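Local atomic coordinates of putative thioesterase (Novosphingobium aromaticivorans, PDB entry 3CJY), a protein that probably hydrolyses acyl-CoA thioesters as a double hot-dog enzyme and binds calcium. Residues G31-F36 against D141-L146; T134-Q139 against L188-G193; L45-E50 against A89-T94; L73-E78 against L99-G104; A115-L120 against T239-S244. One frame throughout, in Å; residues are numbered along the deposited sequence.

In the fold
From the N terminus, residues 31-36 open the loop that interaction 1 closes at 141-146, joining the N-terminal hot-dog domain to the C-terminal one. Nested inside it are interactions 3 and 4, which cross each other: 45-50, 73-78, 89-94 and 99-104 alternate along the chain and pack the helix and strands of the N-terminal domain, their centres about 6 Å apart. Beyond them, 115-120 begins interaction 5, a long closure onto 239-244 that crosses interaction 1 and encloses interaction 2. Interaction 2, between 134-139 and 188-193, fastens the linking loop to a C-terminal-domain helix, crosses interaction 1 and touches it through Gln139 and Leu146.

Interaction 1: residues G31-F36 against D141-L146; sequences GHAYLF and DNARYL
Phe36 lays the CD2-CE2 side of its ring over one face of the Tyr145 ring, forming an offset stack with centroids 4.3 Å apart and planes inclined by 27°. The tilt brings one end of the overlap closer than the other: Phe36 CE2 lies 3.4 Å from Tyr145 CE2, while Phe36 CD2 sits 3.7 Å above the centre of the tyrosine ring. In return, Tyr145 CD2 lies over the Phe36 face, offset toward its rim. Both rings swing out from their own backbones in the same manner, with CG anti to N (chi1 179° in Phe36, 168° in Tyr145), which extends them into the space between the two segments. Flat aromatic side chains suit this place because they meet over broad surfaces. Farther along, the methyl groups of Ala33 and Ala143 meet at 4.1 Å (CB to CB), small residues that let the two backbones come near, with CA atoms 5.1 Å apart. Replacing Tyr145 by an alanine would probably strip the Phe36 face of its stacking partner and open a gap beneath it. Phe36 stands at the N-cap position, just before helix 37-52 of the N-terminal domain, whereas Tyr145 belongs to the loop leading to strand 149-153. Val27 of strand 26-27 and Met183 of helix 178-185 touch both rings, and Phe184 adds to the packing on Tyr145.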
# COMPACT_ATOMS: atom_id res chain seq x y z
N GLY A 31 26.34 15.15 1.93
CA GLY A 31 25.91 16.27 2.72
C GLY A 31 24.71 15.92 3.53
O GLY A 31 24.27 16.69 4.39
N HIS A 32 24.17 14.75 3.23
CA HIS A 32 23.00 14.25 3.92
C HIS A 32 23.19 12.79 4.30
O HIS A 32 23.76 11.98 3.55
CB HIS A 32 21.78 14.40 3.04
CG HIS A 32 21.63 15.77 2.46
ND1 HIS A 32 22.44 16.23 1.44
CD2 HIS A 32 20.80 16.79 2.78
CE1 HIS A 32 22.11 17.49 1.16
NE2 HIS A 32 21.12 17.85 1.95
N ALA A 33 22.71 12.48 5.48
CA ALA A 33 22.73 11.14 6.03
C ALA A 33 21.56 11.02 6.98
O ALA A 33 21.52 11.67 8.04
CB ALA A 33 24.00 10.89 6.74
N TYR A 34 20.62 10.16 6.62
CA TYR A 34 19.44 9.94 7.45
C TYR A 34 19.07 8.48 7.38
O TYR A 34 19.48 7.74 6.47
CB TYR A 34 18.27 10.84 7.02
CG TYR A 34 18.07 10.82 5.53
CD1 TYR A 34 17.25 9.87 4.92
CD2 TYR A 34 18.76 11.72 4.72
CE1 TYR A 34 17.12 9.83 3.55
CE2 TYR A 34 18.63 11.69 3.36
CZ TYR A 34 17.82 10.74 2.78
OH TYR A 34 17.71 10.76 1.41
N LEU A 35 18.29 8.07 8.36
CA LEU A 35 17.78 6.72 8.46
C LEU A 35 17.01 6.35 7.20
O LEU A 35 16.10 7.07 6.74
CB LEU A 35 16.90 6.57 9.71
CG LEU A 35 16.30 5.19 9.98
CD1 LEU A 35 17.35 4.11 10.23
CD2 LEU A 35 15.34 5.31 11.19
N PHE A 36 17.47 5.24 6.63
CA PHE A 36 16.85 4.62 5.46
C PHE A 36 15.38 4.30 5.75
O PHE A 36 15.04 3.71 6.76
CB PHE A 36 17.67 3.34 5.11
CG PHE A 36 17.16 2.56 3.94
CD1 PHE A 36 16.74 3.17 2.79
CD2 PHE A 36 17.18 1.17 4.01
CE1 PHE A 36 16.31 2.41 1.69
CE2 PHE A 36 16.73 0.40 2.94
CZ PHE A 36 16.33 1.04 1.79
N ASP A 141 29.55 9.86 2.45
CA ASP A 141 30.49 8.83 2.92
C ASP A 141 30.17 8.25 4.30
O ASP A 141 30.66 7.18 4.67
CB ASP A 141 31.93 9.32 2.79
CG ASP A 141 32.38 9.31 1.32
OD1 ASP A 141 31.61 8.79 0.46
OD2 ASP A 141 33.48 9.83 1.05
N ASN A 142 29.27 8.93 4.99
CA ASN A 142 28.80 8.51 6.33
C ASN A 142 27.42 7.82 6.28
O ASN A 142 26.86 7.42 7.30
CB ASN A 142 28.77 9.76 7.23
CG ASN A 142 30.11 10.54 7.20
OD1 ASN A 142 30.17 11.74 6.82
ND2 ASN A 142 31.17 9.85 7.54
N ALA A 143 26.89 7.69 5.06
CA ALA A 143 25.58 7.05 4.81
C ALA A 143 25.92 5.76 4.08
O ALA A 143 26.06 5.75 2.87
CB ALA A 143 24.65 7.95 3.98
N ARG A 144 26.08 4.68 4.85
CA ARG A 144 26.68 3.44 4.35
C ARG A 144 25.80 2.23 4.22
O ARG A 144 26.29 1.12 4.06
CB ARG A 144 27.85 3.06 5.24
CG ARG A 144 28.75 4.27 5.59
CD ARG A 144 30.03 3.87 6.29
NE ARG A 144 30.94 3.24 5.34
N TYR A 145 24.50 2.44 4.29
CA TYR A 145 23.59 1.29 4.15
C TYR A 145 23.83 0.56 2.83
O TYR A 145 23.94 -0.68 2.77
CB TYR A 145 22.12 1.73 4.18
CG TYR A 145 21.22 0.61 3.74
CD1 TYR A 145 20.93 -0.47 4.58
CD2 TYR A 145 20.68 0.59 2.45
CE1 TYR A 145 20.16 -1.54 4.15
CE2 TYR A 145 19.89 -0.46 2.03
CZ TYR A 145 19.65 -1.53 2.88
OH TYR A 145 18.90 -2.57 2.44
N LEU A 146 23.86 1.32 1.75
CA LEU A 146 23.98 0.67 0.44
C LEU A 146 25.27 -0.15 0.29
O LEU A 146 25.33 -1.10 -0.52
CB LEU A 146 23.85 1.66 -0.74
CG LEU A 146 22.45 2.15 -1.07
CD1 LEU A 146 22.55 3.14 -2.26
CD2 LEU A 146 21.46 0.97 -1.40

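Interaction 2: residues T134-Q139 against L188-G193; sequences TTLPAQ and LPIALG
Ile190 reaches out from its helix to meet Leu136 and Pro137, and these three side chains make up the whole touching surface. The closer approach is between methyl groups: Leu136 CD2 lies 3.9 Å from Ile190 CD1, the two side chains slanting across one another. The proline comes in at about a right angle to the isoleucine and a little farther off, its ring carbon CD 4.2 Å from Ile190 CG1. Ile190 can serve both neighbours because CG1 is anti to its carbonyl carbon (chi1 -68°) and the chain then runs on extended, placing CD1 near the leucine while CG1 passes the proline. A branched aliphatic residue is apt here, offering several carbons along its length, and the proline ring, fixed by its closure onto the backbone, offers a preformed apolar surface.

Against this apolar patch, the rest is loose. Only 98 Å² is buried between the segments, the three touching residues remain partly exposed, and Thr134 and Thr135 lie toward solvent, where their hydroxyls are at home. Gln139 turns back on its own loop, NE2 giving a weak hydrogen bond to Ala138 O at 3.1 Å, while its OE1 accepts from Gly28 N.

The segment 188-193 is the start of helix 188-196. Its other side, through Leu188, Ala191 and Leu192, packs on strand 220-230, with Leu188, Pro189 and Leu192 also meeting strand 247-256; Ile190 instead faces the loop before strand 149-153.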
# COMPACT_ATOMS: atom_id res chain seq x y z
N THR A 134 26.55 -0.54 -11.45
CA THR A 134 27.61 0.48 -11.27
C THR A 134 27.04 1.91 -11.26
O THR A 134 27.77 2.90 -11.22
CB THR A 134 28.68 0.32 -12.35
OG1 THR A 134 28.07 0.42 -13.64
CG2 THR A 134 29.35 -1.07 -12.24
N THR A 135 25.72 1.99 -11.22
CA THR A 135 25.01 3.26 -11.31
C THR A 135 24.14 3.62 -10.11
O THR A 135 23.15 4.32 -10.23
CB THR A 135 24.16 3.27 -12.61
OG1 THR A 135 23.24 2.18 -12.62
CG2 THR A 135 25.03 3.14 -13.83
N LEU A 136 24.49 3.13 -8.94
CA LEU A 136 23.72 3.48 -7.75
C LEU A 136 23.93 4.98 -7.47
O LEU A 136 24.95 5.55 -7.79
CB LEU A 136 24.13 2.67 -6.52
CG LEU A 136 23.78 1.17 -6.56
CD1 LEU A 136 24.45 0.47 -5.38
CD2 LEU A 136 22.30 0.96 -6.56
N PRO A 137 22.96 5.61 -6.84
CA PRO A 137 23.19 7.02 -6.61
C PRO A 137 24.33 7.29 -5.64
O PRO A 137 24.60 6.51 -4.74
CB PRO A 137 21.87 7.47 -6.00
CG PRO A 137 21.31 6.28 -5.44
CD PRO A 137 21.70 5.15 -6.28
N ALA A 138 25.02 8.40 -5.87
CA ALA A 138 26.10 8.81 -4.97
C ALA A 138 25.53 8.98 -3.57
O ALA A 138 24.44 9.48 -3.39
CB ALA A 138 26.73 10.11 -5.45
N GLN A 139 26.32 8.54 -2.59
CA GLN A 139 25.95 8.59 -1.18
C GLN A 139 27.00 9.32 -0.38
O GLN A 139 28.19 9.29 -0.69
CB GLN A 139 25.80 7.17 -0.64
CG GLN A 139 24.67 6.34 -1.34
CD GLN A 139 23.31 6.79 -0.92
OE1 GLN A 139 22.86 6.50 0.17
NE2 GLN A 139 22.62 7.51 -1.81
N LEU A 188 12.63 1.47 -4.22
CA LEU A 188 11.82 2.14 -5.26
C LEU A 188 12.35 3.52 -5.62
O LEU A 188 12.18 3.93 -6.75
CB LEU A 188 10.32 2.18 -4.94
CG LEU A 188 9.57 0.93 -5.33
CD1 LEU A 188 8.21 0.85 -4.68
CD2 LEU A 188 9.46 0.84 -6.87
N PRO A 189 12.92 4.28 -4.66
CA PRO A 189 13.48 5.58 -5.13
C PRO A 189 14.53 5.44 -6.25
O PRO A 189 14.64 6.27 -7.14
CB PRO A 189 14.01 6.20 -3.83
CG PRO A 189 13.15 5.59 -2.75
CD PRO A 189 12.91 4.19 -3.17
N ILE A 190 15.26 4.33 -6.27
CA ILE A 190 16.25 4.06 -7.32
C ILE A 190 15.51 3.82 -8.63
O ILE A 190 15.89 4.34 -9.67
CB ILE A 190 17.16 2.86 -6.94
CG1 ILE A 190 18.05 3.25 -5.74
CG2 ILE A 190 17.99 2.43 -8.13
CD1 ILE A 190 18.82 2.10 -5.18
N ALA A 191 14.39 3.13 -8.54
CA ALA A 191 13.58 2.86 -9.73
C ALA A 191 13.02 4.19 -10.27
O ALA A 191 12.94 4.39 -11.49
CB ALA A 191 12.42 1.92 -9.41
N LEU A 192 12.72 5.11 -9.37
CA LEU A 192 12.18 6.42 -9.80
C LEU A 192 13.26 7.19 -10.57
O LEU A 192 13.01 7.77 -11.63
CB LEU A 192 11.66 7.21 -8.62
CG LEU A 192 11.16 8.60 -8.95
CD1 LEU A 192 10.04 8.56 -10.03
CD2 LEU A 192 10.75 9.35 -7.66
N GLY A 193 14.48 7.17 -10.04
CA GLY A 193 15.61 7.88 -10.66
C GLY A 193 15.85 7.33 -12.05
O GLY A 193 16.14 8.06 -12.97

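Interaction 3: residues L45-E50 against A89-T94; sequences LDVAAE and ARVAGT
Val47 and Val91 meet where the central helix of the N-terminal hot-dog domain lies on its curved antiparallel sheet, the helix being the sausage and the strands the bun. Their methyl groups interlock at a slant: Val47 CG2 approaches Val91 CG1 to 3.8 Å and Val91 CG2 to 4.1 Å, touching both branches of its partner. One helical position on, the single methyl of Ala48 meets the CG2 branch of Val91. Its small size suits a place where helix and strand come near, the CA atoms of Ala48 and Ala89 being 6.6 Å apart. Beta-branched valine fits the strand, and it presents two methyls to the helix.

The next shell holds these groups in place. Leu75 of the neighbouring strand 72-79 packs against both valines, whereas Ile105 of strand 98-107 touches Ala48 and Val91. Arg90, pointing away from the helix, pairs with Glu78 in a salt bridge and packs on His102 of the second subunit. On the helix, Val47 O accepts a hydrogen bond from Thr51 OG1. Thr51 is itself a residue of the calcium site, along with Asp14, so the contact lies one helical turn from a metal ligand, with the Ala48 side chain about 10 Å from the calcium ion.

At Val91, chi1 of -178° sets CG1 anti to N, where it meets Val47, and leaves CG2 to end 4.2 Å from Ala48 CB.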
# COMPACT_ATOMS: atom_id res chain seq x y z
N LEU A 45 8.13 -2.98 11.94
CA LEU A 45 7.60 -4.33 11.87
C LEU A 45 8.20 -5.26 12.89
O LEU A 45 7.54 -6.15 13.41
CB LEU A 45 7.81 -4.92 10.49
CG LEU A 45 7.19 -4.21 9.28
CD1 LEU A 45 7.63 -4.95 8.01
CD2 LEU A 45 5.67 -4.16 9.42
N ASP A 46 9.47 -5.00 13.21
CA ASP A 46 10.22 -5.82 14.15
C ASP A 46 9.61 -5.66 15.56
O ASP A 46 9.24 -6.63 16.20
CB ASP A 46 11.71 -5.45 14.14
CG ASP A 46 12.57 -6.43 14.92
OD1 ASP A 46 12.80 -7.55 14.41
OD2 ASP A 46 13.03 -6.10 16.02
N VAL A 47 9.44 -4.41 15.97
CA VAL A 47 8.94 -4.09 17.33
C VAL A 47 7.48 -4.55 17.49
O VAL A 47 7.07 -4.99 18.57
CB VAL A 47 9.16 -2.59 17.73
CG1 VAL A 47 10.64 -2.30 17.72
CG2 VAL A 47 8.38 -1.57 16.84
N ALA A 48 6.71 -4.46 16.42
CA ALA A 48 5.31 -4.90 16.42
C ALA A 48 5.26 -6.42 16.62
O ALA A 48 4.54 -6.91 17.49
CB ALA A 48 4.58 -4.51 15.11
N ALA A 49 6.05 -7.15 15.85
CA ALA A 49 6.05 -8.62 15.96
C ALA A 49 6.56 -9.06 17.34
O ALA A 49 6.04 -9.99 17.96
CB ALA A 49 6.89 -9.23 14.85
N GLU A 50 7.54 -8.33 17.84
CA GLU A 50 8.18 -8.66 19.13
C GLU A 50 7.20 -8.38 20.27
O GLU A 50 7.11 -9.11 21.27
CB GLU A 50 9.49 -7.86 19.25
CG GLU A 50 10.71 -8.64 19.73
CD GLU A 50 10.87 -8.61 21.20
OE1 GLU A 50 10.28 -7.68 21.81
OE2 GLU A 50 11.58 -9.49 21.75
N ALA A 89 -1.64 -3.45 15.37
CA ALA A 89 -0.86 -2.53 16.18
C ALA A 89 -0.56 -1.27 15.41
O ALA A 89 -0.71 -1.24 14.19
CB ALA A 89 0.46 -3.16 16.54
N ARG A 90 -0.22 -0.24 16.16
CA ARG A 90 0.31 1.00 15.63
C ARG A 90 1.68 1.24 16.27
O ARG A 90 1.86 0.99 17.46
CB ARG A 90 -0.60 2.16 15.96
CG ARG A 90 -1.89 2.10 15.23
CD ARG A 90 -2.54 3.48 15.22
NE ARG A 90 -2.96 3.84 16.55
CZ ARG A 90 -3.99 4.66 16.78
NH1 ARG A 90 -4.68 5.15 15.75
NH2 ARG A 90 -4.34 4.94 18.02
N VAL A 91 2.60 1.76 15.48
CA VAL A 91 3.95 2.06 15.92
C VAL A 91 4.32 3.47 15.54
O VAL A 91 4.30 3.84 14.40
CB VAL A 91 5.02 1.12 15.33
CG1 VAL A 91 6.41 1.49 15.89
CG2 VAL A 91 4.68 -0.38 15.61
N ALA A 92 4.69 4.24 16.55
CA ALA A 92 5.13 5.60 16.36
C ALA A 92 6.63 5.67 16.57
O ALA A 92 7.19 5.15 17.57
CB ALA A 92 4.43 6.55 17.37
N GLY A 93 7.27 6.38 15.65
CA GLY A 93 8.68 6.68 15.75
C GLY A 93 8.85 8.14 16.08
O GLY A 93 8.19 9.03 15.49
N THR A 94 9.68 8.40 17.07
CA THR A 94 9.96 9.76 17.53
C THR A 94 11.42 9.91 17.85
O THR A 94 12.08 8.97 18.28
CB THR A 94 9.17 10.12 18.85
OG1 THR A 94 9.43 9.11 19.82
CG2 THR A 94 7.71 10.19 18.62

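Interaction 4: residues L73-E78 against L99-G104; sequences LDLTVE and LVFHSG
Leu73 holds CG anti to its backbone N (chi1 174°), which carries its two methyls across to Val100 and Phe101, while Phe101 has its ring lodged between its own N and carbonyl carbon (chi1 68°), a turn that brings the ring's far end back to the leucines. The closest meeting is Leu73 CD1 with Val100 CG2 at 3.7 Å. The other methyl, Leu73 CD2, lies 3.9 Å from Phe101 CE2, and the leucine crosses the phenylalanine at about a right angle. Leu75 reaches the same ring end from farther along its strand: CD2 stands 4.0 Å from Phe101 CZ, in the ring plane. Both leucines therefore meet Phe101 at its edge. Branched leucines suit this place since each can bring a methyl to the ring from its own direction, and the long reach of phenylalanine spans the gap between two strands that are not paired.

The axes of segments 73-78 and 99-104 run 9.1 Å apart at their closest, inclined by 36°, with strand 87-95 between them in the sheet and hydrogen-bonded to both. Opposite Gly93 of that middle strand, Val100 and Phe101 together form a classic beta bulge, which lets two successive residues share this apolar cluster. Helix 37-52 closes over it, with Ser40 on Phe101 and Thr51 on Val77, while strand 16-20 flanks Leu73 through Ile19.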
# COMPACT_ATOMS: atom_id res chain seq x y z
N LEU A 73 16.26 6.85 17.92
CA LEU A 73 14.90 6.65 17.43
C LEU A 73 14.18 5.88 18.51
O LEU A 73 14.59 4.80 18.88
CB LEU A 73 14.87 5.87 16.11
CG LEU A 73 13.50 5.45 15.53
CD1 LEU A 73 12.70 6.74 15.27
CD2 LEU A 73 13.62 4.53 14.28
N ASP A 74 13.12 6.47 19.03
CA ASP A 74 12.25 5.80 20.00
C ASP A 74 11.07 5.22 19.24
O ASP A 74 10.47 5.91 18.43
CB ASP A 74 11.75 6.80 21.04
CG ASP A 74 12.87 7.30 21.94
OD1 ASP A 74 13.55 6.45 22.53
OD2 ASP A 74 13.06 8.53 22.07
N LEU A 75 10.76 3.96 19.49
CA LEU A 75 9.58 3.35 18.89
C LEU A 75 8.62 2.92 19.98
O LEU A 75 9.02 2.30 20.95
CB LEU A 75 9.94 2.16 18.02
CG LEU A 75 10.93 2.36 16.88
CD1 LEU A 75 12.32 1.88 17.30
CD2 LEU A 75 10.48 1.56 15.68
N THR A 76 7.37 3.35 19.82
CA THR A 76 6.31 3.03 20.76
C THR A 76 5.21 2.24 20.05
O THR A 76 4.71 2.66 19.01
CB THR A 76 5.75 4.28 21.42
OG1 THR A 76 6.82 5.02 22.01
CG2 THR A 76 4.76 3.91 22.54
N VAL A 77 4.88 1.11 20.63
CA VAL A 77 3.87 0.19 20.09
C VAL A 77 2.57 0.19 20.86
O VAL A 77 2.56 0.07 22.08
CB VAL A 77 4.37 -1.25 20.12
CG1 VAL A 77 3.38 -2.18 19.42
CG2 VAL A 77 5.76 -1.38 19.51
N GLU A 78 1.47 0.36 20.12
CA GLU A 78 0.13 0.28 20.67
C GLU A 78 -0.59 -0.88 20.01
O GLU A 78 -0.76 -0.90 18.80
CB GLU A 78 -0.65 1.56 20.37
CG GLU A 78 -2.09 1.52 20.84
CD GLU A 78 -2.87 2.79 20.44
OE1 GLU A 78 -2.50 3.44 19.45
OE2 GLU A 78 -3.88 3.10 21.11
N LEU A 99 7.68 13.61 16.25
CA LEU A 99 7.19 12.51 15.40
C LEU A 99 7.90 12.47 14.06
O LEU A 99 7.92 13.45 13.31
CB LEU A 99 5.69 12.64 15.15
CG LEU A 99 4.97 11.47 14.52
CD1 LEU A 99 5.01 10.23 15.44
CD2 LEU A 99 3.55 11.85 14.20
N VAL A 100 8.49 11.32 13.76
CA VAL A 100 9.19 11.11 12.49
C VAL A 100 8.43 10.14 11.58
O VAL A 100 8.51 10.21 10.36
CB VAL A 100 10.67 10.73 12.68
CG1 VAL A 100 11.42 11.88 13.35
CG2 VAL A 100 10.84 9.44 13.45
N PHE A 101 7.63 9.27 12.18
CA PHE A 101 6.77 8.35 11.42
C PHE A 101 5.71 7.72 12.30
O PHE A 101 5.84 7.69 13.50
CB PHE A 101 7.56 7.26 10.61
CG PHE A 101 8.27 6.22 11.46
CD1 PHE A 101 7.57 5.23 12.11
CD2 PHE A 101 9.63 6.22 11.55
CE1 PHE A 101 8.23 4.29 12.88
CE2 PHE A 101 10.29 5.30 12.35
CZ PHE A 101 9.58 4.34 12.99
N HIS A 102 4.62 7.28 11.67
CA HIS A 102 3.59 6.50 12.33
C HIS A 102 3.17 5.40 11.37
O HIS A 102 3.24 5.53 10.15
CB HIS A 102 2.41 7.33 12.82
CG HIS A 102 1.58 7.90 11.71
ND1 HIS A 102 0.45 7.26 11.23
CD2 HIS A 102 1.70 9.05 11.00
CE1 HIS A 102 -0.07 7.98 10.25
NE2 HIS A 102 0.66 9.07 10.09
N SER A 103 2.70 4.29 11.94
CA SER A 103 2.37 3.12 11.14
C SER A 103 1.25 2.28 11.71
O SER A 103 0.95 2.33 12.88
CB SER A 103 3.60 2.24 11.00
OG SER A 103 3.96 1.79 12.27
N GLY A 104 0.68 1.50 10.81
CA GLY A 104 -0.36 0.52 11.12
C GLY A 104 0.08 -0.81 10.56
O GLY A 104 0.49 -0.92 9.42

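Interaction 5: residues A115-L120 against T239-S244; sequences ARQWAL and TLWDQS
Apolar and van der Waals contacts gather at the six-membered ring of Trp241. Ala119 CB comes within 3.9 Å of Trp241 CH2, and the backbone carbon Leu120 C is nearer still, at 3.6 Å from the same atom. The small alanine lets the chain pass close to the indole. Gln117 NE2 abuts the ring edge, in plane, 3.7 Å from Trp241 CZ3, its amide inclined 60° to the indole. An extended chain with CG anti to N (chi1 -179°) carries the amide there.

The hydrogen bonds fix these groups. Gln117 NE2 gives one to Ala119 O (2.8 Å, 159° at the hydrogen) and another to Gly245 O, while OE1 accepts from Leu247 N, so the amide is fixed at both ends. Trp241 NE1 is bonded to Asp223. An alanine in place of Trp241 would probably leave Ala119 and the Leu120 backbone facing a gap and Asp223 without its indole partner.

Beyond the ring, Asp242 OD1 receives Ser244 N at 2.9 Å, from above the carboxylate plane, making an Asx turn at Asp242-Ser244. Arg116 and Gln117 pair antiparallel with a strand of the second subunit, a sheet continued across the interface, consistent with the double hot-dog fold of acyl-CoA thioesterases.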
# COMPACT_ATOMS: atom_id res chain seq x y z
N ALA A 115 -0.45 -22.62 1.17
CA ALA A 115 0.27 -21.53 0.55
C ALA A 115 -0.07 -21.55 -0.94
O ALA A 115 -0.07 -22.59 -1.52
CB ALA A 115 1.76 -21.70 0.71
N ARG A 116 -0.36 -20.44 -1.54
CA ARG A 116 -0.73 -20.46 -2.94
C ARG A 116 -0.10 -19.25 -3.62
O ARG A 116 0.03 -18.18 -3.02
CB ARG A 116 -2.26 -20.42 -3.04
CG ARG A 116 -2.85 -20.77 -4.37
CD ARG A 116 -4.36 -21.09 -4.20
NE ARG A 116 -4.91 -21.55 -5.45
CZ ARG A 116 -6.20 -21.81 -5.60
NH1 ARG A 116 -7.02 -21.61 -4.61
NH2 ARG A 116 -6.66 -22.21 -6.74
N GLN A 117 0.32 -19.45 -4.86
CA GLN A 117 0.92 -18.38 -5.65
C GLN A 117 0.39 -18.44 -7.09
O GLN A 117 0.60 -19.42 -7.82
CB GLN A 117 2.43 -18.46 -5.63
CG GLN A 117 3.13 -17.38 -6.41
CD GLN A 117 4.63 -17.46 -6.33
OE1 GLN A 117 5.19 -17.65 -5.25
NE2 GLN A 117 5.29 -17.34 -7.47
N TRP A 118 -0.24 -17.33 -7.49
CA TRP A 118 -0.79 -17.18 -8.86
C TRP A 118 0.18 -16.42 -9.78
O TRP A 118 0.25 -16.67 -10.99
CB TRP A 118 -2.12 -16.40 -8.80
CG TRP A 118 -3.23 -17.14 -8.15
CD1 TRP A 118 -4.14 -17.94 -8.76
CD2 TRP A 118 -3.55 -17.18 -6.74
NE1 TRP A 118 -5.02 -18.45 -7.84
CE2 TRP A 118 -4.71 -17.97 -6.61
CE3 TRP A 118 -3.01 -16.56 -5.60
CZ2 TRP A 118 -5.29 -18.22 -5.38
CZ3 TRP A 118 -3.59 -16.80 -4.38
CH2 TRP A 118 -4.74 -17.60 -4.29
N ALA A 119 0.97 -15.54 -9.16
CA ALA A 119 1.93 -14.70 -9.90
C ALA A 119 3.13 -15.52 -10.30
O ALA A 119 3.58 -16.41 -9.55
CB ALA A 119 2.39 -13.53 -9.06
N LEU A 120 3.61 -15.24 -11.50
CA LEU A 120 4.81 -15.83 -12.04
C LEU A 120 5.94 -14.80 -12.13
O LEU A 120 5.76 -13.68 -12.65
CB LEU A 120 4.51 -16.41 -13.43
CG LEU A 120 5.56 -17.17 -14.22
CD1 LEU A 120 5.97 -18.49 -13.54
CD2 LEU A 120 5.03 -17.45 -15.66
N THR A 239 7.72 -6.05 -6.19
CA THR A 239 7.54 -7.46 -5.80
C THR A 239 8.94 -7.97 -5.50
O THR A 239 9.90 -7.68 -6.24
CB THR A 239 6.88 -8.31 -6.89
OG1 THR A 239 5.60 -7.78 -7.24
CG2 THR A 239 6.70 -9.77 -6.45
N LEU A 240 9.03 -8.64 -4.36
CA LEU A 240 10.24 -9.27 -3.87
C LEU A 240 10.10 -10.78 -4.00
O LEU A 240 9.22 -11.42 -3.39
CB LEU A 240 10.52 -8.86 -2.43
CG LEU A 240 10.66 -7.36 -2.18
CD1 LEU A 240 10.87 -7.10 -0.66
CD2 LEU A 240 11.84 -6.79 -2.98
N TRP A 241 10.98 -11.35 -4.83
CA TRP A 241 11.04 -12.77 -5.04
C TRP A 241 12.32 -13.37 -4.51
O TRP A 241 13.37 -12.70 -4.43
CB TRP A 241 10.99 -13.10 -6.54
CG TRP A 241 10.03 -12.34 -7.38
CD1 TRP A 241 10.24 -11.10 -7.95
CD2 TRP A 241 8.75 -12.79 -7.87
NE1 TRP A 241 9.15 -10.74 -8.71
CE2 TRP A 241 8.22 -11.76 -8.67
CE3 TRP A 241 7.96 -13.95 -7.66
CZ2 TRP A 241 6.98 -11.86 -9.29
CZ3 TRP A 241 6.72 -14.03 -8.30
CH2 TRP A 241 6.24 -12.99 -9.07
N ASP A 242 12.29 -14.68 -4.21
CA ASP A 242 13.56 -15.37 -3.93
C ASP A 242 14.25 -15.73 -5.24
O ASP A 242 13.82 -15.31 -6.32
CB ASP A 242 13.44 -16.58 -3.00
CG ASP A 242 12.72 -17.76 -3.60
OD1 ASP A 242 12.34 -17.71 -4.78
OD2 ASP A 242 12.55 -18.74 -2.83
N GLN A 243 15.30 -16.53 -5.18
CA GLN A 243 16.04 -16.83 -6.41
C GLN A 243 15.37 -17.89 -7.29
O GLN A 243 15.73 -18.11 -8.44
CB GLN A 243 17.49 -17.25 -6.06
CG GLN A 243 18.41 -17.39 -7.27
CD GLN A 243 19.83 -17.82 -6.91
OE1 GLN A 243 20.27 -17.65 -5.79
NE2 GLN A 243 20.54 -18.39 -7.88
N SER A 244 14.34 -18.51 -6.74
CA SER A 244 13.65 -19.62 -7.37
C SER A 244 12.24 -19.34 -7.83
O SER A 244 11.51 -20.28 -8.12
CB SER A 244 13.60 -20.80 -6.39
OG SER A 244 14.91 -21.13 -5.99